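PDB 3H9P: putative triphosphoribosyl-dephospho-coA synthase from Archaeoglobus fulgidus DSM 4304, which is of unknown function but, as a CitG family member, probably binds ATP and may act as a triphosphoribosyl-dephospho-CoA synthase. Local coordinates for residues Y179-K184 against D234-S239; L189-A192 against Y198-K201; E204-A209 against K216-K221. All coordinates share one frame; numbering follows the deposited sequence.

Interaction 1 of 3, residues Y179-K184 against D234-S239; sequences YHLLSK and DLTASS
Leu181 meets Leu235 and Thr236 in a small, buried helix-to-helix contact within an all-helical fold. It joins the C-terminal end of helix 171-182 to helix 230-246, the last helix of the chain. The two segments bury 112 Å² between them, and no hydrogen bond crosses. Leu181 supplies the reaching side chain. Its CG lies anti to the carbonyl carbon (chi1 -61°), and the second torsion is extended (chi2 171°). This carries CD1 out to the backbone of the facing helix. Leu181 CD1 rests 4.0 Å from Leu235 CB and 3.9 Å from Leu235 C. Leu181 CD1 also lies 3.5 Å from Thr236 OG1, with the two side chains crossing obliquely. That hydroxyl is already engaged, since OG1 hydrogen-bonds to the carbonyl oxygen of Ile232 one turn earlier in its own helix. The polar atom beside the Leu181 methyl is thus already satisfied.

Helix 155-167 closes one part of this site, because Ile156 packs on both Leu181 and Leu235. Ser157 of that helix hydrogen-bonds to the hydroxyls of Ser238 and Ser239. Ser183 gives its backbone N to the carbonyl oxygen of Tyr179, and its hydroxyl goes back to the same oxygen. The two donors come from opposite faces of the carbonyl plane, with Ser183 OG 2.7 Å from Tyr179 O and tilted 33° from that plane.

Interaction 2 of 3, residues L189-A192 against Y198-K201; sequences LVIA and YAEK
Val190 places CG1 anti to its backbone N (chi1 170°), which sends this methyl to Ala199. Ile191 has CG1 anti to the carbonyl carbon (chi1 -70°), and that methylene comes to the same alanine. The two residues thus meet the CB of Ala199 with different branches. Val190 CG1 is 3.7 Å from Ala199 CB and 3.6 Å from Ala199 CA. Ile191 CG1 is 3.4 Å from Ala199 CB, tighter than usual for two carbons.

The small alanine allows a close approach of the backbones. The CA atoms of Ile191 and Ala199 are 5.2 Å apart. The contact packs two consecutive helices joined by a short turn, in an all-helical fold: helix 188-194 is followed almost at once by helix 196-208, and the tight link brings their side chains together. It is apolar, and no hydrogen bond crosses it. Pro186, in the loop before helix 188-194, also packs on Ala199.

Val190 CG1 touches a second residue, Tyr198, lying 3.9 Å from ring atom CD2 and approaching the ring obliquely. The tyrosine is anchored at its far end, where OH hydrogen-bonds to Asp225 OD2. Its ring also packs edge-to-face with Trp205. The second subunit comes close at Ala192, which packs on Arg196 of the second subunit and makes backbone hydrogen bonds with that subunit.

Interaction 3 of 3, residues E204-A209 against K216-K221; sequences EWAEKA and KELDEK
Leu218 is the first residue of segment 216-221 to touch segment 204-209, in the packing of an antiparallel helical hairpin. Helices 196-208 and 212-225 follow each other in the chain. The axes of their short segments run at 156° and approach to 10.3 Å. Leu218 has CG anti to its backbone N (chi1 178°), and its two methyls part between different neighbours. Leu218 CD1 lies 3.8 Å from Trp205 CE3 and comes to the indole obliquely. Leu218 CD2 turns to the backbone of the opposite helix, 3.9 Å from Ala206 CA. Leu218 CD2 also reaches Ala209 CB, 4.2 Å away. Leu182 of helix 171-182 packs on both Leu218 and Ala206, so a third helix covers this part of the hairpin.

One turn later comes Lys221, more exposed than Leu218. The aliphatic part of its chain crosses the indole of Trp205 at about a right angle, with Lys221 CD 3.5 Å from Trp205 CZ3. Without the indole, as with an alanine here, Leu218 CD1 and the Lys221 methylenes would probably lose their apolar partner, and a gap would open beside Leu218. The lysine ammonium forms a long, weak ion pair with Asp225. Bends at the second and fourth torsions shape the lysine chain, and Lys221 CE sits 3.3 Å from Trp205 CH2.

The three contacts lie in the C-terminal half of the all-helical chain. Interactions 2 and 3 come in series, and both are nested inside the long loop closed by interaction 1. The centres of the three contacts lie 14 to 15 Å apart in every pairing. Interactions 2 and 3 share helix 196-208 and touch where Tyr198 meets Trp205 and Lys221. Interactions 1 and 3 also touch, because Leu182 and Ser183 pack on Ala206, and Ser183 also on Glu207. Interactions 1 and 2 do not touch; their nearest atoms are about 5 Å apart. Interaction 1 thus brings distant parts of the chain together, while the other two join successive helices.

Interaction 1 of 3, residues Y179-K184 against D234-S239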
ATOM      1  N   TYR A 179     -24.037   6.540   5.350  1.00 28.17           N
ATOM      2  CA  TYR A 179     -23.490   7.026   6.627  1.00 28.28           C
ATOM      3  C   TYR A 179     -23.111   5.906   7.595  1.00 28.19           C
ATOM      4  O   TYR A 179     -22.078   5.986   8.290  1.00 26.91           O
ATOM      5  CB  TYR A 179     -24.327   8.158   7.247  1.00 29.05           C
ATOM      6  CG  TYR A 179     -24.225   9.441   6.417  1.00 29.87           C
ATOM      7  CD1 TYR A 179     -23.206  10.371   6.649  1.00 30.93           C
ATOM      8  CD2 TYR A 179     -25.126   9.700   5.384  1.00 31.20           C
ATOM      9  CE1 TYR A 179     -23.094  11.535   5.889  1.00 31.13           C
ATOM     10  CE2 TYR A 179     -25.028  10.870   4.614  1.00 33.16           C
ATOM     11  CZ  TYR A 179     -23.994  11.777   4.869  1.00 33.36           C
ATOM     12  OH  TYR A 179     -23.874  12.932   4.109  1.00 36.24           O
ATOM     13  N   HIS A 180     -23.909   4.834   7.583  1.00 28.01           N
ATOM     14  CA  HIS A 180     -23.552   3.608   8.259  1.00 27.55           C
ATOM     15  C   HIS A 180     -22.166   3.103   7.850  1.00 27.25           C
ATOM     16  O   HIS A 180     -21.341   2.798   8.717  1.00 25.58           O
ATOM     17  CB  HIS A 180     -24.568   2.553   7.922  1.00 28.23           C
ATOM     18  CG  HIS A 180     -24.330   1.248   8.598  1.00 30.54           C
ATOM     19  ND1 HIS A 180     -24.572   1.057   9.947  1.00 30.54           N
ATOM     20  CD2 HIS A 180     -23.915   0.051   8.111  1.00 31.84           C
ATOM     21  CE1 HIS A 180     -24.316  -0.203  10.262  1.00 29.39           C
ATOM     22  NE2 HIS A 180     -23.911  -0.832   9.169  1.00 33.50           N
ATOM     23  N   LEU A 181     -21.922   2.957   6.539  1.00 27.22           N
ATOM     24  CA  LEU A 181     -20.618   2.441   6.106  1.00 27.33           C
ATOM     25  C   LEU A 181     -19.526   3.477   6.435  1.00 27.75           C
ATOM     26  O   LEU A 181     -18.440   3.122   6.906  1.00 28.24           O
ATOM     27  CB  LEU A 181     -20.624   2.043   4.626  1.00 28.02           C
ATOM     28  CG  LEU A 181     -21.618   0.937   4.213  1.00 28.54           C
ATOM     29  CD1 LEU A 181     -21.739   0.719   2.673  1.00 22.79           C
ATOM     30  CD2 LEU A 181     -21.267  -0.343   4.891  1.00 24.45           C
ATOM     31  N   LEU A 182     -19.839   4.755   6.237  1.00 27.43           N
ATOM     32  CA  LEU A 182     -18.914   5.820   6.593  1.00 27.91           C
ATOM     33  C   LEU A 182     -18.482   5.759   8.083  1.00 27.77           C
ATOM     34  O   LEU A 182     -17.292   5.947   8.404  1.00 27.89           O
ATOM     35  CB  LEU A 182     -19.506   7.194   6.229  1.00 27.52           C
ATOM     36  CG  LEU A 182     -18.546   8.390   6.082  1.00 27.17           C
ATOM     37  CD1 LEU A 182     -17.530   8.206   4.910  1.00 22.89           C
ATOM     38  CD2 LEU A 182     -19.328   9.679   5.938  1.00 24.65           C
ATOM     39  N   SER A 183     -19.405   5.467   8.996  1.00 27.68           N
ATOM     40  CA  SER A 183     -18.983   5.360  10.418  1.00 28.52           C
ATOM     41  C   SER A 183     -18.293   4.057  10.837  1.00 28.51           C
ATOM     42  O   SER A 183     -17.877   3.920  11.989  1.00 29.31           O
ATOM     43  CB  SER A 183     -20.072   5.758  11.448  1.00 28.52           C
ATOM     44  OG  SER A 183     -21.337   5.978  10.883  1.00 27.68           O
ATOM     45  N   LYS A 184     -18.144   3.117   9.926  1.00 28.25           N
ATOM     46  CA  LYS A 184     -17.728   1.790  10.329  1.00 29.64           C
ATOM     47  C   LYS A 184     -16.351   1.473   9.759  1.00 29.76           C
ATOM     48  O   LYS A 184     -15.548   0.788  10.377  1.00 30.29           O
ATOM     49  CB  LYS A 184     -18.778   0.784   9.842  1.00 29.52           C
ATOM     50  CG  LYS A 184     -18.716  -0.573  10.446  1.00 31.11           C
ATOM     51  CD  LYS A 184     -19.795  -1.434   9.821  1.00 32.48           C
ATOM     52  CE  LYS A 184     -19.903  -2.774  10.484  1.00 33.18           C
ATOM     53  NZ  LYS A 184     -20.996  -2.707  11.472  1.00 37.47           N
ATOM     54  N   ASP A 234     -18.334   3.332  -3.196  1.00 28.97           N
ATOM     55  CA  ASP A 234     -18.144   2.062  -3.926  1.00 30.06           C
ATOM     56  C   ASP A 234     -18.938   0.938  -3.263  1.00 30.82           C
ATOM     57  O   ASP A 234     -19.717   0.250  -3.937  1.00 31.28           O
ATOM     58  CB  ASP A 234     -16.649   1.675  -4.056  1.00 29.97           C
ATOM     59  CG  ASP A 234     -15.858   2.642  -4.983  1.00 30.01           C
ATOM     60  OD1 ASP A 234     -16.508   3.329  -5.794  1.00 28.41           O
ATOM     61  OD2 ASP A 234     -14.597   2.718  -4.934  1.00 29.36           O
ATOM     62  N   LEU A 235     -18.783   0.781  -1.936  1.00 30.39           N
ATOM     63  CA  LEU A 235     -19.424  -0.311  -1.199  1.00 28.59           C
ATOM     64  C   LEU A 235     -20.920  -0.104  -1.096  1.00 29.19           C
ATOM     65  O   LEU A 235     -21.700  -1.061  -0.961  1.00 29.49           O
ATOM     66  CB  LEU A 235     -18.814  -0.431   0.195  1.00 28.47           C
ATOM     67  CG  LEU A 235     -17.390  -1.012   0.210  1.00 26.51           C
ATOM     68  CD1 LEU A 235     -16.608  -0.577   1.461  1.00 27.05           C
ATOM     69  CD2 LEU A 235     -17.392  -2.530   0.109  1.00 26.84           C
ATOM     70  N   THR A 236     -21.347   1.146  -1.167  1.00 28.47           N
ATOM     71  CA  THR A 236     -22.768   1.410  -1.122  1.00 28.52           C
ATOM     72  C   THR A 236     -23.406   0.875  -2.424  1.00 28.16           C
ATOM     73  O   THR A 236     -24.494   0.312  -2.421  1.00 28.76           O
ATOM     74  CB  THR A 236     -22.981   2.901  -0.917  1.00 28.98           C
ATOM     75  OG1 THR A 236     -22.429   3.220   0.350  1.00 28.15           O
ATOM     76  CG2 THR A 236     -24.485   3.306  -0.953  1.00 29.16           C
ATOM     77  N   ALA A 237     -22.684   1.019  -3.519  1.00 27.79           N
ATOM     78  CA  ALA A 237     -23.168   0.598  -4.816  1.00 27.06           C
ATOM     79  C   ALA A 237     -23.208  -0.899  -4.916  1.00 26.63           C
ATOM     80  O   ALA A 237     -24.146  -1.441  -5.475  1.00 27.06           O
ATOM     81  CB  ALA A 237     -22.275   1.184  -5.946  1.00 26.08           C
ATOM     82  N   SER A 238     -22.186  -1.581  -4.426  1.00 26.34           N
ATOM     83  CA  SER A 238     -22.196  -3.032  -4.543  1.00 27.31           C
ATOM     84  C   SER A 238     -23.325  -3.623  -3.659  1.00 27.92           C
ATOM     85  O   SER A 238     -23.938  -4.628  -4.033  1.00 28.17           O
ATOM     86  CB  SER A 238     -20.829  -3.620  -4.202  1.00 26.43           C
ATOM     87  OG  SER A 238     -20.478  -3.345  -2.870  1.00 29.16           O
ATOM     88  N   SER A 239     -23.566  -2.991  -2.494  1.00 27.35           N
ATOM     89  CA  SER A 239     -24.675  -3.351  -1.605  1.00 27.57           C
ATOM     90  C   SER A 239     -26.057  -3.179  -2.278  1.00 27.15           C
ATOM     91  O   SER A 239     -26.929  -4.007  -2.063  1.00 26.82           O
ATOM     92  CB  SER A 239     -24.659  -2.496  -0.324  1.00 27.61           C
ATOM     93  OG  SER A 239     -23.583  -2.832   0.495  1.00 27.28           O
TER

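Interaction 2 of 3, residues L189-A192 against Y198-K201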
ATOM      1  N   LEU A 189      -8.803   5.180   0.678  1.00 26.09           N
ATOM      2  CA  LEU A 189      -8.431   6.351  -0.151  1.00 26.38           C
ATOM      3  C   LEU A 189      -8.146   7.571   0.689  1.00 26.69           C
ATOM      4  O   LEU A 189      -7.177   8.329   0.446  1.00 28.93           O
ATOM      5  CB  LEU A 189      -9.552   6.694  -1.121  1.00 25.43           C
ATOM      6  CG  LEU A 189      -9.862   5.635  -2.162  1.00 26.03           C
ATOM      7  CD1 LEU A 189     -11.111   6.081  -2.971  1.00 25.41           C
ATOM      8  CD2 LEU A 189      -8.658   5.407  -3.072  1.00 22.55           C
ATOM      9  N   VAL A 190      -8.995   7.801   1.681  1.00 26.40           N
ATOM     10  CA  VAL A 190      -8.724   8.882   2.638  1.00 25.71           C
ATOM     11  C   VAL A 190      -7.415   8.593   3.407  1.00 26.76           C
ATOM     12  O   VAL A 190      -6.587   9.489   3.579  1.00 26.03           O
ATOM     13  CB  VAL A 190      -9.918   9.084   3.579  1.00 24.88           C
ATOM     14  CG1 VAL A 190      -9.573  10.020   4.721  1.00 26.14           C
ATOM     15  CG2 VAL A 190     -11.129   9.563   2.807  1.00 21.41           C
ATOM     16  N   ILE A 191      -7.230   7.345   3.864  1.00 27.72           N
ATOM     17  CA  ILE A 191      -6.009   6.978   4.608  1.00 28.80           C
ATOM     18  C   ILE A 191      -4.785   7.418   3.802  1.00 29.74           C
ATOM     19  O   ILE A 191      -3.894   8.110   4.321  1.00 30.29           O
ATOM     20  CB  ILE A 191      -5.911   5.431   4.919  1.00 28.86           C
ATOM     21  CG1 ILE A 191      -6.959   4.992   5.956  1.00 27.99           C
ATOM     22  CG2 ILE A 191      -4.553   5.078   5.399  1.00 26.83           C
ATOM     23  CD1 ILE A 191      -7.080   3.494   6.143  1.00 25.25           C
ATOM     24  N   ALA A 192      -4.776   7.058   2.517  1.00 29.84           N
ATOM     25  CA  ALA A 192      -3.617   7.291   1.667  1.00 30.00           C
ATOM     26  C   ALA A 192      -3.390   8.765   1.378  1.00 30.19           C
ATOM     27  O   ALA A 192      -2.270   9.177   1.170  1.00 30.65           O
ATOM     28  CB  ALA A 192      -3.756   6.496   0.356  1.00 29.41           C
ATOM     29  N   TYR A 198      -6.773  10.892  10.135  1.00 29.04           N
ATOM     30  CA  TYR A 198      -7.851  11.680   9.547  1.00 29.80           C
ATOM     31  C   TYR A 198      -8.967  10.761   9.047  1.00 30.94           C
ATOM     32  O   TYR A 198     -10.149  11.034   9.253  1.00 31.51           O
ATOM     33  CB  TYR A 198      -7.331  12.589   8.415  1.00 29.86           C
ATOM     34  CG  TYR A 198      -8.376  13.532   7.868  1.00 27.95           C
ATOM     35  CD1 TYR A 198      -8.310  14.912   8.112  1.00 28.65           C
ATOM     36  CD2 TYR A 198      -9.430  13.049   7.109  1.00 27.28           C
ATOM     37  CE1 TYR A 198      -9.295  15.768   7.618  1.00 28.20           C
ATOM     38  CE2 TYR A 198     -10.413  13.894   6.608  1.00 27.04           C
ATOM     39  CZ  TYR A 198     -10.347  15.234   6.864  1.00 27.38           C
ATOM     40  OH  TYR A 198     -11.337  16.017   6.347  1.00 29.05           O
ATOM     41  N   ALA A 199      -8.601   9.658   8.405  1.00 31.85           N
ATOM     42  CA  ALA A 199      -9.590   8.625   8.053  1.00 32.61           C
ATOM     43  C   ALA A 199     -10.403   8.096   9.281  1.00 33.14           C
ATOM     44  O   ALA A 199     -11.628   7.959   9.222  1.00 33.12           O
ATOM     45  CB  ALA A 199      -8.927   7.491   7.286  1.00 31.51           C
ATOM     46  N   GLU A 200      -9.720   7.805  10.379  1.00 34.06           N
ATOM     47  CA  GLU A 200     -10.394   7.308  11.597  1.00 35.01           C
ATOM     48  C   GLU A 200     -11.338   8.374  12.106  1.00 34.94           C
ATOM     49  O   GLU A 200     -12.405   8.075  12.645  1.00 34.76           O
ATOM     50  CB  GLU A 200      -9.382   6.964  12.692  1.00 35.05           C
ATOM     51  CG  GLU A 200      -9.542   5.570  13.250  1.00 37.28           C
ATOM     52  CD  GLU A 200      -8.530   4.589  12.662  1.00 41.47           C
ATOM     53  OE1 GLU A 200      -7.402   4.477  13.194  1.00 43.29           O
ATOM     54  OE2 GLU A 200      -8.853   3.916  11.666  1.00 44.73           O
ATOM     55  N   LYS A 201     -10.954   9.628  11.896  1.00 35.45           N
ATOM     56  CA  LYS A 201     -11.727  10.736  12.421  1.00 36.42           C
ATOM     57  C   LYS A 201     -13.052  10.896  11.700  1.00 36.10           C
ATOM     58  O   LYS A 201     -14.017  11.346  12.290  1.00 37.26           O
ATOM     59  CB  LYS A 201     -10.930  12.034  12.375  1.00 36.35           C
ATOM     60  CG  LYS A 201     -11.326  12.991  13.474  1.00 38.69           C
ATOM     61  CD  LYS A 201     -10.630  12.724  14.797  1.00 39.39           C
ATOM     62  CE  LYS A 201     -10.641  13.975  15.671  1.00 40.12           C
ATOM     63  NZ  LYS A 201      -9.940  13.814  17.004  1.00 41.54           N
TER

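Interaction 3 of 3, residues E204-A209 against K216-K221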
ATOM      1  N   GLU A 204     -15.688   8.804  13.197  1.00 33.25           N
ATOM      2  CA  GLU A 204     -16.237   9.438  14.413  1.00 32.85           C
ATOM      3  C   GLU A 204     -17.166  10.604  14.101  1.00 32.44           C
ATOM      4  O   GLU A 204     -18.163  10.815  14.822  1.00 31.66           O
ATOM      5  CB  GLU A 204     -15.132   9.864  15.380  1.00 31.68           C
ATOM      6  CG  GLU A 204     -14.341   8.667  15.870  1.00 33.09           C
ATOM      7  CD  GLU A 204     -13.043   9.025  16.573  1.00 34.78           C
ATOM      8  OE1 GLU A 204     -12.569  10.163  16.394  1.00 35.77           O
ATOM      9  OE2 GLU A 204     -12.494   8.159  17.299  1.00 35.81           O
ATOM     10  N   TRP A 205     -16.831  11.359  13.048  1.00 31.77           N
ATOM     11  CA  TRP A 205     -17.676  12.484  12.644  1.00 32.06           C
ATOM     12  C   TRP A 205     -18.917  11.937  11.995  1.00 32.41           C
ATOM     13  O   TRP A 205     -20.016  12.444  12.229  1.00 32.46           O
ATOM     14  CB  TRP A 205     -16.973  13.422  11.665  1.00 32.70           C
ATOM     15  CG  TRP A 205     -15.730  14.068  12.214  1.00 34.66           C
ATOM     16  CD1 TRP A 205     -15.452  14.341  13.530  1.00 34.66           C
ATOM     17  CD2 TRP A 205     -14.604  14.526  11.463  1.00 34.24           C
ATOM     18  NE1 TRP A 205     -14.213  14.921  13.639  1.00 35.96           N
ATOM     19  CE2 TRP A 205     -13.671  15.052  12.386  1.00 36.23           C
ATOM     20  CE3 TRP A 205     -14.292  14.552  10.099  1.00 33.18           C
ATOM     21  CZ2 TRP A 205     -12.442  15.611  11.982  1.00 36.12           C
ATOM     22  CZ3 TRP A 205     -13.066  15.078   9.703  1.00 32.66           C
ATOM     23  CH2 TRP A 205     -12.156  15.597  10.640  1.00 34.72           C
ATOM     24  N   ALA A 206     -18.746  10.879  11.193  1.00 32.26           N
ATOM     25  CA  ALA A 206     -19.899  10.248  10.552  1.00 32.50           C
ATOM     26  C   ALA A 206     -20.889   9.771  11.596  1.00 31.85           C
ATOM     27  O   ALA A 206     -22.073   9.998  11.433  1.00 31.99           O
ATOM     28  CB  ALA A 206     -19.499   9.093   9.587  1.00 31.61           C
ATOM     29  N   GLU A 207     -20.426   9.127  12.664  1.00 31.97           N
ATOM     30  CA  GLU A 207     -21.390   8.517  13.597  1.00 32.56           C
ATOM     31  C   GLU A 207     -22.130   9.595  14.382  1.00 33.25           C
ATOM     32  O   GLU A 207     -23.142   9.337  14.992  1.00 32.38           O
ATOM     33  CB  GLU A 207     -20.752   7.479  14.532  1.00 31.61           C
ATOM     34  CG  GLU A 207     -19.706   8.019  15.463  1.00 31.37           C
ATOM     35  CD  GLU A 207     -19.036   6.936  16.306  1.00 32.88           C
ATOM     36  OE1 GLU A 207     -19.415   5.746  16.185  1.00 30.36           O
ATOM     37  OE2 GLU A 207     -18.149   7.287  17.124  1.00 33.02           O
ATOM     38  N   LYS A 208     -21.617  10.813  14.340  1.00 34.82           N
ATOM     39  CA  LYS A 208     -22.259  11.882  15.072  1.00 36.83           C
ATOM     40  C   LYS A 208     -22.992  12.806  14.120  1.00 37.34           C
ATOM     41  O   LYS A 208     -23.670  13.738  14.564  1.00 38.20           O
ATOM     42  CB  LYS A 208     -21.248  12.625  15.969  1.00 36.83           C
ATOM     43  CG  LYS A 208     -20.937  11.846  17.247  1.00 39.19           C
ATOM     44  CD  LYS A 208     -19.953  12.547  18.185  1.00 43.35           C
ATOM     45  CE  LYS A 208     -18.500  12.200  17.834  1.00 45.90           C
ATOM     46  NZ  LYS A 208     -18.222  10.716  17.876  1.00 46.64           N
ATOM     47  N   ALA A 209     -22.869  12.546  12.818  1.00 37.58           N
ATOM     48  CA  ALA A 209     -23.640  13.313  11.834  1.00 38.38           C
ATOM     49  C   ALA A 209     -24.979  12.624  11.532  1.00 39.02           C
ATOM     50  O   ALA A 209     -25.050  11.714  10.680  1.00 39.55           O
ATOM     51  CB  ALA A 209     -22.838  13.559  10.550  1.00 37.95           C
ATOM     52  N   LYS A 216     -24.444  17.840   5.932  1.00 32.33           N
ATOM     53  CA  LYS A 216     -23.898  18.758   4.945  1.00 32.45           C
ATOM     54  C   LYS A 216     -22.589  19.358   5.450  1.00 32.55           C
ATOM     55  O   LYS A 216     -21.590  19.406   4.721  1.00 32.61           O
ATOM     56  CB  LYS A 216     -24.907  19.842   4.634  1.00 32.46           C
ATOM     57  CG  LYS A 216     -24.323  21.042   3.932  1.00 33.94           C
ATOM     58  CD  LYS A 216     -24.236  20.848   2.415  1.00 35.55           C
ATOM     59  CE  LYS A 216     -24.591  22.176   1.700  1.00 36.45           C
ATOM     60  NZ  LYS A 216     -26.058  22.448   1.687  1.00 35.69           N
ATOM     61  N   GLU A 217     -22.604  19.805   6.703  1.00 32.32           N
ATOM     62  CA  GLU A 217     -21.405  20.251   7.392  1.00 32.64           C
ATOM     63  C   GLU A 217     -20.263  19.322   7.042  1.00 32.44           C
ATOM     64  O   GLU A 217     -19.274  19.737   6.441  1.00 32.73           O
ATOM     65  CB  GLU A 217     -21.633  20.168   8.892  1.00 32.68           C
ATOM     66  CG  GLU A 217     -21.155  21.355   9.678  1.00 35.05           C
ATOM     67  CD  GLU A 217     -21.779  21.384  11.061  1.00 37.94           C
ATOM     68  OE1 GLU A 217     -22.290  20.318  11.495  1.00 39.57           O
ATOM     69  OE2 GLU A 217     -21.765  22.454  11.707  1.00 34.65           O
ATOM     70  N   LEU A 218     -20.431  18.050   7.395  1.00 32.04           N
ATOM     71  CA  LEU A 218     -19.413  17.050   7.176  1.00 32.10           C
ATOM     72  C   LEU A 218     -19.035  16.995   5.715  1.00 31.99           C
ATOM     73  O   LEU A 218     -17.856  17.049   5.387  1.00 31.85           O
ATOM     74  CB  LEU A 218     -19.860  15.679   7.674  1.00 31.76           C
ATOM     75  CG  LEU A 218     -18.888  14.509   7.460  1.00 32.50           C
ATOM     76  CD1 LEU A 218     -17.517  14.738   8.096  1.00 31.25           C
ATOM     77  CD2 LEU A 218     -19.508  13.230   8.031  1.00 31.26           C
ATOM     78  N   ASP A 219     -20.026  16.921   4.835  1.00 32.64           N
ATOM     79  CA  ASP A 219     -19.737  16.797   3.417  1.00 33.69           C
ATOM     80  C   ASP A 219     -18.849  17.938   2.997  1.00 34.15           C
ATOM     81  O   ASP A 219     -17.836  17.731   2.319  1.00 34.55           O
ATOM     82  CB  ASP A 219     -21.024  16.796   2.599  1.00 34.43           C
ATOM     83  CG  ASP A 219     -21.730  15.455   2.632  1.00 36.73           C
ATOM     84  OD1 ASP A 219     -21.034  14.437   2.877  1.00 42.34           O
ATOM     85  OD2 ASP A 219     -22.969  15.416   2.433  1.00 36.54           O
ATOM     86  N   GLU A 220     -19.206  19.137   3.451  1.00 33.81           N
ATOM     87  CA  GLU A 220     -18.452  20.331   3.116  1.00 34.54           C
ATOM     88  C   GLU A 220     -17.063  20.395   3.750  1.00 34.10           C
ATOM     89  O   GLU A 220     -16.167  21.075   3.219  1.00 33.51           O
ATOM     90  CB  GLU A 220     -19.244  21.588   3.455  1.00 34.26           C
ATOM     91  CG  GLU A 220     -18.928  22.711   2.530  1.00 37.17           C
ATOM     92  CD  GLU A 220     -19.260  24.066   3.122  1.00 38.63           C
ATOM     93  OE1 GLU A 220     -20.421  24.258   3.566  1.00 38.78           O
ATOM     94  OE2 GLU A 220     -18.349  24.931   3.140  1.00 40.42           O
ATOM     95  N   LYS A 221     -16.886  19.711   4.881  1.00 33.63           N
ATOM     96  CA  LYS A 221     -15.563  19.673   5.505  1.00 34.06           C
ATOM     97  C   LYS A 221     -14.630  18.761   4.712  1.00 33.67           C
ATOM     98  O   LYS A 221     -13.482  19.116   4.427  1.00 33.13           O
ATOM     99  CB  LYS A 221     -15.622  19.234   6.961  1.00 33.90           C
ATOM    100  CG  LYS A 221     -14.296  19.491   7.683  1.00 36.05           C
ATOM    101  CD  LYS A 221     -13.881  18.318   8.602  1.00 39.76           C
ATOM    102  CE  LYS A 221     -12.539  18.604   9.261  1.00 39.46           C
ATOM    103  NZ  LYS A 221     -12.221  20.064   9.248  1.00 39.87           N
TER